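Local atomic coordinates of beta-lactamase-like protein (Novosphingobium pentaromativorans US6-1, PDB entry 6AUF), a protein that probably hydrolyses beta-lactam antibiotics with a two-zinc active site, as a metallo-beta-lactamase of the B3 kind. Residues A144-S149 and H185-A190; V179-A184 and I229-T234. All blocks are in the same frame, centred on the assembly; numbering follows the deposited sequence.

In the fold
From the N terminus the chain first builds six strands of the seven-stranded sheet and, after helix 131-139, reaches the loop with 144-149; strand 162-164 then completes that sheet, and 169-172 and 175-181 start the five-stranded one before 185-190 closes contact 1 across 35 intervening residues. Contact 2 opens before that closure, at 179-184, and closes at 229-234, so the two loops cross. Their centres lie about 10 Å apart, and Ser189 OG of contact 1 and Thr182 O of contact 2 are 2.5 Å apart, a probable hydrogen bond. Contact 1 ties the loop after helix 131-139 to a zinc-bearing loop; contact 2 packs the C-terminal end of strand 175-181 and the turn that follows on helix 226-241.

Contact 1: A144-S149 and H185-A190; sequences ADDPQS and HSPGSA. With ZN (zinc ion), chain C.
Two hydrogen bonds grip Asp146 OD1. Gln148 N donates to Asp146 OD1 at 2.8 Å with an N-H...O angle of 161°, meeting the anti lone pair of the carboxylate and closing an Asx turn; the second donor is a water 2.7 Å from Asp146 OD1. That water also donates to His185 O, at 2.7 Å, and accepts from Gln148 NE2, so three groups from both segments fix its place, and no direct hydrogen bond joins the segments. CG of Asp146 lies anti to its backbone N (chi1 -168°), and the other oxygen, OD2, accepts from His109 NE2. In this metallo-beta-lactamase zinc site His185, His107 and His109 form the first shell, His185 NE2 binding the zinc at 2.1 Å while His185 ND1 donates to Thr213 O; Asp146, through OD2 on His109, belongs to the second. It thereby orients one zinc ligand through its side chain and reaches the main chain of another through water; its negative charge may also polarise the His109 ring. The Gln148 chain runs extended beyond CG and brings NE2 to 3.7 Å from His185 CE1, the amide and ring planes 76° apart. Apolar packing flanks the bridge: the Pro187 ring crosses Asp146 at about a right angle, its CD 3.8 Å from Asp146 CA, and its CG touches Asp145 CB at 3.8 Å.

Contact 2: V179-A184 and I229-T234; sequences VRETPA and IARIRT
Strand 175-181 of the five-stranded sheet runs out here into the loop that carries the zinc ligand His185, and helix 226-241 packs against that exit, within the alpha-beta/beta-alpha sandwich of the metallo-beta-lactamase fold. The turn at the exit is an inverse gamma turn centred on Pro183, in which Ala184 N donates to Thr182 O at 2.8 Å. Backbones come closest at its last residue: the CA atoms of Ala184 and Ile232 are 4.0 Å apart.

The charged interaction is a salt bridge. Arg231 NH2 donates to Glu181 OE2 at 3.1 Å, nearly straight at 163°. Glu181 OE2 lies in the guanidinium plane, whereas the donor stands above the carboxylate plane, and the two flat groups are turned 72° apart; the bridge is therefore single rather than a paired, coplanar one. A water donates to Glu181 OE2 and accepts from Arg231 NH1, adding a second link, and Ser132 OG holds the other carboxylate oxygen, OE1.

Apolar and van der Waals contacts make up the rest. Bends at chi2 and chi3 fold the Arg231 chain back so that its guanidinium lies over Pro183, whose CG sits over one face, toward its rim, 3.4 Å from Arg231 CZ. The edge contact with the carboxylate and the face contact with the proline together restrict how the guanidinium can turn. Along the helix, Ile232 meets main chain more than side chain. Ala184 CB is 4.4 Å from Ile232 CG2, and Phe284 of helix 272-292 also touches Ile232. With CG1 anti to its own carbonyl carbon (chi1 -68°), Ile232 places that methylene 3.5 Å from Ala184 O.

Contact 1: A144-S149 and H185-A190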
ATOM      1  N   ALA A 144      12.307  14.728   5.420  1.00 70.95           N
ATOM      2  CA  ALA A 144      13.397  14.876   6.369  1.00 61.67           C
ATOM      3  C   ALA A 144      13.208  13.985   7.584  1.00 56.73           C
ATOM      4  O   ALA A 144      14.200  13.618   8.223  1.00 56.86           O
ATOM      5  CB  ALA A 144      13.528  16.334   6.792  1.00 65.49           C
ATOM      6  N   ASP A 145      11.961  13.612   7.898  1.00 56.84           N
ATOM      7  CA  ASP A 145      11.643  12.749   9.032  1.00 59.77           C
ATOM      8  C   ASP A 145      11.733  11.265   8.715  1.00 60.77           C
ATOM      9  O   ASP A 145      11.620  10.444   9.634  1.00 55.12           O
ATOM     10  CB  ASP A 145      10.232  13.046   9.551  1.00 55.09           C
ATOM     11  CG  ASP A 145      10.143  14.391  10.233  1.00 60.72           C
ATOM     12  OD1 ASP A 145      11.197  14.869  10.708  1.00 61.48           O
ATOM     13  OD2 ASP A 145       9.033  14.966  10.284  1.00 60.28           O
ATOM     14  N   ASP A 146      11.918  10.901   7.455  1.00 61.36           N
ATOM     15  CA  ASP A 146      11.926   9.495   7.078  1.00 57.47           C
ATOM     16  C   ASP A 146      13.226   8.853   7.545  1.00 57.50           C
ATOM     17  O   ASP A 146      14.302   9.332   7.170  1.00 59.74           O
ATOM     18  CB  ASP A 146      11.781   9.369   5.566  1.00 55.06           C
ATOM     19  CG  ASP A 146      11.495   7.968   5.131  1.00 51.83           C
ATOM     20  OD1 ASP A 146      12.161   7.031   5.610  1.00 53.70           O
ATOM     21  OD2 ASP A 146      10.583   7.791   4.309  1.00 60.66           O
ATOM     22  N   PRO A 147      13.185   7.771   8.328  1.00 56.46           N
ATOM     23  CA  PRO A 147      14.446   7.133   8.755  1.00 58.62           C
ATOM     24  C   PRO A 147      15.317   6.674   7.597  1.00 64.81           C
ATOM     25  O   PRO A 147      16.509   6.420   7.798  1.00 74.72           O
ATOM     26  CB  PRO A 147      13.973   5.941   9.600  1.00 53.39           C
ATOM     27  CG  PRO A 147      12.562   6.280   9.983  1.00 51.12           C
ATOM     28  CD  PRO A 147      12.010   7.031   8.806  1.00 50.97           C
ATOM     29  N   GLN A 148      14.774   6.582   6.390  1.00 66.47           N
ATOM     30  CA  GLN A 148      15.498   6.025   5.260  1.00 71.56           C
ATOM     31  C   GLN A 148      16.110   7.071   4.344  1.00 85.11           C
ATOM     32  O   GLN A 148      16.907   6.710   3.477  1.00 96.92           O
ATOM     33  CB  GLN A 148      14.582   5.127   4.429  1.00 64.70           C
ATOM     34  CG  GLN A 148      14.371   3.762   5.018  1.00 67.61           C
ATOM     35  CD  GLN A 148      13.749   2.836   4.016  1.00 70.05           C
ATOM     36  OE1 GLN A 148      14.436   2.276   3.161  1.00 70.96           O
ATOM     37  NE2 GLN A 148      12.434   2.696   4.084  1.00 73.85           N
ATOM     38  N   SER A 149      15.755   8.340   4.477  1.00 85.74           N
ATOM     39  CA  SER A 149      16.509   9.341   3.745  1.00 92.71           C
ATOM     40  C   SER A 149      17.821   9.581   4.475  1.00 88.69           C
ATOM     41  O   SER A 149      17.893   9.459   5.701  1.00 88.68           O
ATOM     42  CB  SER A 149      15.718  10.642   3.607  1.00100.05           C
ATOM     43  OG  SER A 149      15.751  11.395   4.805  1.00 97.94           O
ATOM     44  N   HIS A 185       5.902   2.880   9.100  1.00 44.78           N
ATOM     45  CA  HIS A 185       7.008   2.583   8.202  1.00 48.47           C
ATOM     46  C   HIS A 185       7.653   3.846   7.662  1.00 48.63           C
ATOM     47  O   HIS A 185       8.867   3.864   7.421  1.00 49.99           O
ATOM     48  CB  HIS A 185       6.519   1.677   7.052  1.00 41.26           C
ATOM     49  CG  HIS A 185       7.444   1.638   5.866  1.00 46.47           C
ATOM     50  ND1 HIS A 185       8.567   0.838   5.813  1.00 52.35           N
ATOM     51  CD2 HIS A 185       7.422   2.324   4.700  1.00 50.67           C
ATOM     52  CE1 HIS A 185       9.192   1.025   4.663  1.00 43.05           C
ATOM     53  NE2 HIS A 185       8.516   1.921   3.970  1.00 58.32           N
ATOM     54  N   SER A 186       6.862   4.893   7.478  1.00 50.46           N
ATOM     55  CA  SER A 186       7.327   6.184   6.997  1.00 48.24           C
ATOM     56  C   SER A 186       6.417   7.252   7.574  1.00 48.12           C
ATOM     57  O   SER A 186       5.336   6.947   8.094  1.00 55.78           O
ATOM     58  CB  SER A 186       7.299   6.242   5.471  1.00 53.11           C
ATOM     59  OG  SER A 186       5.952   6.312   5.042  1.00 55.41           O
ATOM     60  N   PRO A 187       6.803   8.523   7.481  1.00 51.64           N
ATOM     61  CA  PRO A 187       5.912   9.569   8.003  1.00 46.42           C
ATOM     62  C   PRO A 187       4.576   9.631   7.292  1.00 48.59           C
ATOM     63  O   PRO A 187       3.548   9.879   7.944  1.00 46.34           O
ATOM     64  CB  PRO A 187       6.735  10.848   7.810  1.00 52.02           C
ATOM     65  CG  PRO A 187       8.155  10.373   7.901  1.00 60.89           C
ATOM     66  CD  PRO A 187       8.155   9.040   7.202  1.00 58.65           C
ATOM     67  N   GLY A 188       4.556   9.408   5.975  1.00 49.29           N
ATOM     68  CA  GLY A 188       3.366   9.539   5.162  1.00 43.42           C
ATOM     69  C   GLY A 188       2.536   8.280   5.039  1.00 51.49           C
ATOM     70  O   GLY A 188       1.563   8.256   4.275  1.00 55.84           O
ATOM     71  N   SER A 189       2.884   7.228   5.775  1.00 45.79           N
ATOM     72  CA  SER A 189       2.217   5.944   5.597  1.00 41.42           C
ATOM     73  C   SER A 189       0.716   6.049   5.855  1.00 45.92           C
ATOM     74  O   SER A 189       0.269   6.649   6.841  1.00 48.74           O
ATOM     75  CB  SER A 189       2.837   4.904   6.520  1.00 40.72           C
ATOM     76  OG  SER A 189       1.913   3.854   6.718  1.00 46.87           O
ATOM     77  N   ALA A 190      -0.060   5.455   4.955  1.00 49.67           N
ATOM     78  CA  ALA A 190      -1.507   5.398   5.044  1.00 48.49           C
ATOM     79  C   ALA A 190      -1.984   3.969   4.817  1.00 57.75           C
ATOM     80  O   ALA A 190      -1.362   3.188   4.094  1.00 63.16           O
ATOM     81  CB  ALA A 190      -2.163   6.315   4.026  1.00 49.61           C
TER
HETATM   82 ZN    ZN C 402       8.778   2.033   1.910  1.00 53.85          ZN
HETATM   83  O   HOH W   1      10.890   4.654   5.846  1.00 52.63           O

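Contact 2: V179-A184 and I229-T234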
ATOM      1  N   VAL A 179      -9.540   6.156   4.848  1.00 56.08           N
ATOM      2  CA  VAL A 179      -8.097   6.164   5.088  1.00 60.40           C
ATOM      3  C   VAL A 179      -7.785   6.357   6.573  1.00 58.38           C
ATOM      4  O   VAL A 179      -8.500   7.037   7.315  1.00 56.73           O
ATOM      5  CB  VAL A 179      -7.413   7.278   4.269  1.00 55.04           C
ATOM      6  CG1 VAL A 179      -7.647   8.631   4.955  1.00 51.50           C
ATOM      7  CG2 VAL A 179      -5.923   7.006   4.134  1.00 45.30           C
ATOM      8  N   ARG A 180      -6.675   5.770   6.998  1.00 50.67           N
ATOM      9  CA  ARG A 180      -6.113   5.988   8.315  1.00 46.17           C
ATOM     10  C   ARG A 180      -4.649   6.363   8.145  1.00 54.20           C
ATOM     11  O   ARG A 180      -3.916   5.684   7.412  1.00 52.24           O
ATOM     12  CB  ARG A 180      -6.213   4.740   9.207  1.00 43.20           C
ATOM     13  CG  ARG A 180      -7.613   4.329   9.694  1.00 46.10           C
ATOM     14  CD  ARG A 180      -8.410   5.426  10.331  1.00 41.62           C
ATOM     15  NE  ARG A 180      -7.733   6.045  11.471  1.00 52.01           N
ATOM     16  CZ  ARG A 180      -8.020   5.806  12.752  1.00 55.31           C
ATOM     17  NH1 ARG A 180      -8.967   4.936  13.079  1.00 47.39           N
ATOM     18  NH2 ARG A 180      -7.353   6.440  13.721  1.00 56.71           N
ATOM     19  N   GLU A 181      -4.219   7.430   8.830  1.00 44.54           N
ATOM     20  CA  GLU A 181      -2.788   7.688   8.961  1.00 42.08           C
ATOM     21  C   GLU A 181      -2.164   6.628   9.866  1.00 51.91           C
ATOM     22  O   GLU A 181      -2.568   6.477  11.028  1.00 48.88           O
ATOM     23  CB  GLU A 181      -2.524   9.092   9.499  1.00 49.95           C
ATOM     24  CG  GLU A 181      -2.409  10.127   8.383  1.00 63.85           C
ATOM     25  CD  GLU A 181      -1.946  11.485   8.868  1.00 61.17           C
ATOM     26  OE1 GLU A 181      -1.563  12.345   8.031  1.00 50.54           O
ATOM     27  OE2 GLU A 181      -1.961  11.683  10.094  1.00 73.34           O
ATOM     28  N   THR A 182      -1.186   5.896   9.331  1.00 35.36           N
ATOM     29  CA  THR A 182      -0.594   4.725   9.994  1.00 45.76           C
ATOM     30  C   THR A 182       0.928   4.810   9.900  1.00 44.28           C
ATOM     31  O   THR A 182       1.563   4.005   9.212  1.00 53.37           O
ATOM     32  CB  THR A 182      -1.118   3.421   9.367  1.00 44.67           C
ATOM     33  OG1 THR A 182      -0.826   3.397   7.956  1.00 48.10           O
ATOM     34  CG2 THR A 182      -2.613   3.321   9.520  1.00 42.64           C
ATOM     35  N   PRO A 183       1.552   5.759  10.602  1.00 51.03           N
ATOM     36  CA  PRO A 183       2.929   6.148  10.253  1.00 49.78           C
ATOM     37  C   PRO A 183       4.020   5.262  10.837  1.00 51.20           C
ATOM     38  O   PRO A 183       5.024   5.781  11.339  1.00 42.45           O
ATOM     39  CB  PRO A 183       3.031   7.579  10.810  1.00 40.87           C
ATOM     40  CG  PRO A 183       1.603   7.971  11.152  1.00 50.51           C
ATOM     41  CD  PRO A 183       0.970   6.700  11.569  1.00 49.48           C
ATOM     42  N   ALA A 184       3.850   3.933  10.753  1.00 46.53           N
ATOM     43  CA  ALA A 184       4.845   3.021  11.301  1.00 34.87           C
ATOM     44  C   ALA A 184       6.082   2.937  10.416  1.00 46.18           C
ATOM     45  O   ALA A 184       7.208   2.938  10.923  1.00 56.53           O
ATOM     46  CB  ALA A 184       4.234   1.643  11.511  1.00 34.42           C
ATOM     47  N   ILE A 229       9.136   7.886  16.916  1.00 45.09           N
ATOM     48  CA  ILE A 229       8.738   6.743  17.736  1.00 43.49           C
ATOM     49  C   ILE A 229       7.269   6.850  18.117  1.00 45.42           C
ATOM     50  O   ILE A 229       6.548   5.846  18.157  1.00 51.26           O
ATOM     51  CB  ILE A 229       9.631   6.623  18.988  1.00 49.11           C
ATOM     52  CG1 ILE A 229      11.084   6.339  18.601  1.00 46.74           C
ATOM     53  CG2 ILE A 229       9.085   5.551  19.941  1.00 44.20           C
ATOM     54  CD1 ILE A 229      11.961   5.977  19.773  1.00 46.63           C
ATOM     55  N   ALA A 230       6.807   8.059  18.432  1.00 47.25           N
ATOM     56  CA  ALA A 230       5.415   8.204  18.847  1.00 49.66           C
ATOM     57  C   ALA A 230       4.482   7.974  17.669  1.00 52.20           C
ATOM     58  O   ALA A 230       3.430   7.345  17.814  1.00 53.26           O
ATOM     59  CB  ALA A 230       5.180   9.586  19.470  1.00 43.16           C
ATOM     60  N   ARG A 231       4.854   8.491  16.498  1.00 48.05           N
ATOM     61  CA  ARG A 231       4.097   8.213  15.283  1.00 51.96           C
ATOM     62  C   ARG A 231       4.073   6.717  14.958  1.00 52.63           C
ATOM     63  O   ARG A 231       3.041   6.192  14.528  1.00 51.61           O
ATOM     64  CB  ARG A 231       4.677   9.027  14.129  1.00 53.95           C
ATOM     65  CG  ARG A 231       4.417  10.517  14.286  1.00 48.99           C
ATOM     66  CD  ARG A 231       2.925  10.757  14.274  1.00 50.42           C
ATOM     67  NE  ARG A 231       2.427  10.923  12.916  1.00 53.86           N
ATOM     68  CZ  ARG A 231       1.135  11.006  12.598  1.00 57.13           C
ATOM     69  NH1 ARG A 231       0.195  10.908  13.541  1.00 45.92           N
ATOM     70  NH2 ARG A 231       0.788  11.190  11.331  1.00 56.16           N
ATOM     71  N   ILE A 232       5.182   6.003  15.185  1.00 45.96           N
ATOM     72  CA  ILE A 232       5.171   4.559  14.955  1.00 45.93           C
ATOM     73  C   ILE A 232       4.132   3.884  15.845  1.00 46.45           C
ATOM     74  O   ILE A 232       3.297   3.101  15.377  1.00 51.13           O
ATOM     75  CB  ILE A 232       6.572   3.957  15.159  1.00 40.58           C
ATOM     76  CG1 ILE A 232       7.523   4.446  14.060  1.00 42.41           C
ATOM     77  CG2 ILE A 232       6.490   2.429  15.168  1.00 40.89           C
ATOM     78  CD1 ILE A 232       9.006   4.288  14.391  1.00 42.86           C
ATOM     79  N   ARG A 233       4.165   4.178  17.139  1.00 52.84           N
ATOM     80  CA  ARG A 233       3.200   3.575  18.049  1.00 51.00           C
ATOM     81  C   ARG A 233       1.767   3.846  17.604  1.00 43.30           C
ATOM     82  O   ARG A 233       0.907   2.956  17.662  1.00 43.95           O
ATOM     83  CB  ARG A 233       3.452   4.100  19.461  1.00 52.14           C
ATOM     84  CG  ARG A 233       4.887   3.911  19.864  1.00 54.69           C
ATOM     85  CD  ARG A 233       4.986   3.195  21.179  1.00 63.17           C
ATOM     86  NE  ARG A 233       6.347   3.236  21.696  1.00 75.22           N
ATOM     87  CZ  ARG A 233       7.171   2.196  21.708  1.00 80.24           C
ATOM     88  NH1 ARG A 233       6.762   1.021  21.240  1.00 69.82           N
ATOM     89  NH2 ARG A 233       8.398   2.330  22.199  1.00 92.56           N
ATOM     90  N   THR A 234       1.493   5.072  17.162  1.00 42.46           N
ATOM     91  CA  THR A 234       0.163   5.404  16.663  1.00 45.26           C
ATOM     92  C   THR A 234      -0.194   4.555  15.456  1.00 47.15           C
ATOM     93  O   THR A 234      -1.322   4.068  15.345  1.00 48.01           O
ATOM     94  CB  THR A 234       0.086   6.892  16.294  1.00 47.86           C
ATOM     95  OG1 THR A 234       0.187   7.682  17.480  1.00 47.14           O
ATOM     96  CG2 THR A 234      -1.256   7.235  15.556  1.00 42.41           C
TER
HETATM   97  O   HOH W   2      -2.507  11.155  12.409  1.00 47.77           O